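Tungstate ABC transporter, periplasmic tungstate-binding protein (Geobacter sulfurreducens, PDB 3LR1) probably binds tungstate in the periplasm and delivers it to an ABC transporter for uptake into the cell. Local coordinates at residues V58-R63 with G200-N205. Numbering follows the deposited sequence.
Sequences VFVHAR and GIMAVN
V58 and M202 face each other as a hydrogen-bonded pair where strands 57-60 and 197-204 run antiparallel in the mixed sheet, within the alpha/beta fold of a periplasmic binding protein. Strand 57-60 has the parallel strand 6-12 as its other neighbour, so the sheet changes here from parallel to antiparallel. V58 N gives a nearly straight bond to M202 O (2.9 Å, 165° at the hydrogen), lying in the plane of that carbonyl; M202 N returns one to V58 O that is more bent, at 143°. At the next hydrogen-bonded pair, two residues along, V60 and G200 are joined by two more backbone hydrogen bonds, with G200 N 2.8 Å from V60 O. G200 O, which accepts from V60 N, also takes a CA-H contact from F59 CA at 3.3 Å.

On the face of V58, V60 and M202, the selenomethionine bends at its last torsion (chi3 -74°) and its CE reaches V58 CG1 at 3.7 Å, with V60 CG2 a looser neighbour. Helices 63-71 and 43-51 cover this side, F69 touching both V58 and M202. The V60 side chain lies about 7 Å from a bound tungsten ion. F59 and I201 occupy the other face, against V81. F59 carries CG anti to its backbone N; its ring crosses the I201 side chain obliquely, and CD1 comes within 3.8 Å of I201 CB.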
loop_
_atom_site.group_PDB
_atom_site.type_symbol
_atom_site.label_atom_id
_atom_site.label_comp_id
_atom_site.label_asym_id
_atom_site.label_seq_id
_atom_site.Cartn_x
_atom_site.Cartn_y
_atom_site.Cartn_z
ATOM N N VAL A 58 2.692 6.843 -11.478
ATOM C CA VAL A 58 1.780 6.167 -10.605
ATOM C C VAL A 58 2.580 5.230 -9.746
ATOM O O VAL A 58 3.373 4.466 -10.278
ATOM C CB VAL A 58 0.651 5.410 -11.416
ATOM C CG1 VAL A 58 -0.235 4.615 -10.511
ATOM C CG2 VAL A 58 -0.172 6.401 -12.244
ATOM N N PHE A 59 2.308 5.222 -8.438
ATOM C CA PHE A 59 3.050 4.350 -7.492
ATOM C C PHE A 59 2.047 3.671 -6.548
ATOM O O PHE A 59 1.501 4.306 -5.621
ATOM C CB PHE A 59 4.072 5.177 -6.723
ATOM C CG PHE A 59 4.857 4.412 -5.686
ATOM C CD1 PHE A 59 5.576 3.321 -6.008
ATOM C CD2 PHE A 59 4.866 4.821 -4.404
ATOM C CE1 PHE A 59 6.375 2.652 -5.067
ATOM C CE2 PHE A 59 5.658 4.160 -3.433
ATOM C CZ PHE A 59 6.389 3.068 -3.794
ATOM N N VAL A 60 1.794 2.405 -6.785
ATOM C CA VAL A 60 0.716 1.710 -6.087
ATOM C C VAL A 60 1.103 0.276 -5.825
ATOM O O VAL A 60 2.023 -0.245 -6.425
ATOM C CB VAL A 60 -0.610 1.710 -6.871
ATOM C CG1 VAL A 60 -1.208 3.168 -6.985
ATOM C CG2 VAL A 60 -0.452 1.049 -8.226
ATOM N N HIS A 61 0.389 -0.371 -4.947
ATOM C CA HIS A 61 0.593 -1.800 -4.696
ATOM C C HIS A 61 -0.758 -2.410 -5.049
ATOM O O HIS A 61 -1.647 -2.452 -4.237
ATOM C CB HIS A 61 1.003 -2.119 -3.200
ATOM C CG HIS A 61 1.119 -3.589 -2.940
ATOM N ND1 HIS A 61 1.771 -4.444 -3.811
ATOM C CD2 HIS A 61 0.578 -4.382 -1.987
ATOM C CE1 HIS A 61 1.644 -5.693 -3.386
ATOM N NE2 HIS A 61 0.924 -5.682 -2.287
ATOM N N ALA A 62 -0.909 -2.918 -6.267
ATOM C CA ALA A 62 -2.209 -3.487 -6.730
ATOM C C ALA A 62 -1.931 -4.164 -8.051
ATOM O O ALA A 62 -2.123 -3.599 -9.163
ATOM C CB ALA A 62 -3.236 -2.409 -6.905
ATOM N N ARG A 63 -1.379 -5.335 -7.934
ATOM C CA ARG A 63 -0.738 -5.975 -9.084
ATOM C C ARG A 63 -1.667 -6.147 -10.311
ATOM O O ARG A 63 -1.314 -5.783 -11.448
ATOM C CB ARG A 63 -0.147 -7.340 -8.669
ATOM C CG ARG A 63 0.586 -8.075 -9.824
ATOM C CD ARG A 63 1.521 -7.092 -10.619
ATOM N NE ARG A 63 2.922 -7.505 -10.638
ATOM C CZ ARG A 63 3.746 -7.376 -9.599
ATOM N NH1 ARG A 63 3.288 -6.850 -8.458
ATOM N NH2 ARG A 63 5.022 -7.763 -9.678
ATOM N N GLY A 200 4.420 -1.306 -7.495
ATOM C CA GLY A 200 4.793 -0.894 -8.838
ATOM C C GLY A 200 4.864 0.627 -9.027
ATOM O O GLY A 200 4.007 1.361 -8.559
ATOM N N ILE A 201 5.926 1.082 -9.674
ATOM C CA ILE A 201 6.124 2.465 -10.039
ATOM C C ILE A 201 6.163 2.495 -11.572
ATOM O O ILE A 201 6.839 1.666 -12.182
ATOM C CB ILE A 201 7.375 3.114 -9.342
ATOM C CG1 ILE A 201 7.293 4.635 -9.506
ATOM C CG2 ILE A 201 8.730 2.522 -9.851
ATOM C CD1 ILE A 201 8.275 5.431 -8.594
HETATM N N MSE A 202 5.387 3.402 -12.181
HETATM C CA MSE A 202 5.142 3.389 -13.646
HETATM C C MSE A 202 5.059 4.820 -14.117
HETATM O O MSE A 202 4.557 5.676 -13.392
HETATM C CB MSE A 202 3.821 2.691 -13.995
HETATM C CG MSE A 202 3.673 1.332 -13.480
HETATM SE SE MSE A 202 1.859 0.711 -13.649
HETATM C CE MSE A 202 0.792 1.614 -12.318
ATOM N N ALA A 203 5.561 5.068 -15.316
ATOM C CA ALA A 203 5.472 6.352 -15.983
ATOM C C ALA A 203 4.215 6.348 -16.848
ATOM O O ALA A 203 3.894 5.319 -17.515
ATOM C CB ALA A 203 6.736 6.613 -16.804
ATOM N N VAL A 204 3.495 7.482 -16.820
ATOM C CA VAL A 204 2.327 7.722 -17.651
ATOM C C VAL A 204 2.853 7.908 -19.084
ATOM O O VAL A 204 3.850 8.636 -19.320
ATOM C CB VAL A 204 1.534 8.939 -17.193
ATOM C CG1 VAL A 204 0.402 9.249 -18.178
ATOM C CG2 VAL A 204 0.941 8.654 -15.796
ATOM N N ASN A 205 2.220 7.223 -20.017
ATOM C CA ASN A 205 2.737 7.111 -21.402
ATOM C C ASN A 205 2.584 8.402 -22.203
ATOM O O ASN A 205 1.479 8.816 -22.494
ATOM C CB ASN A 205 2.011 5.966 -22.086
ATOM C CG ASN A 205 2.562 5.642 -23.416
ATOM O OD1 ASN A 205 3.465 6.314 -23.901
ATOM N ND2 ASN A 205 1.999 4.633 -24.050
#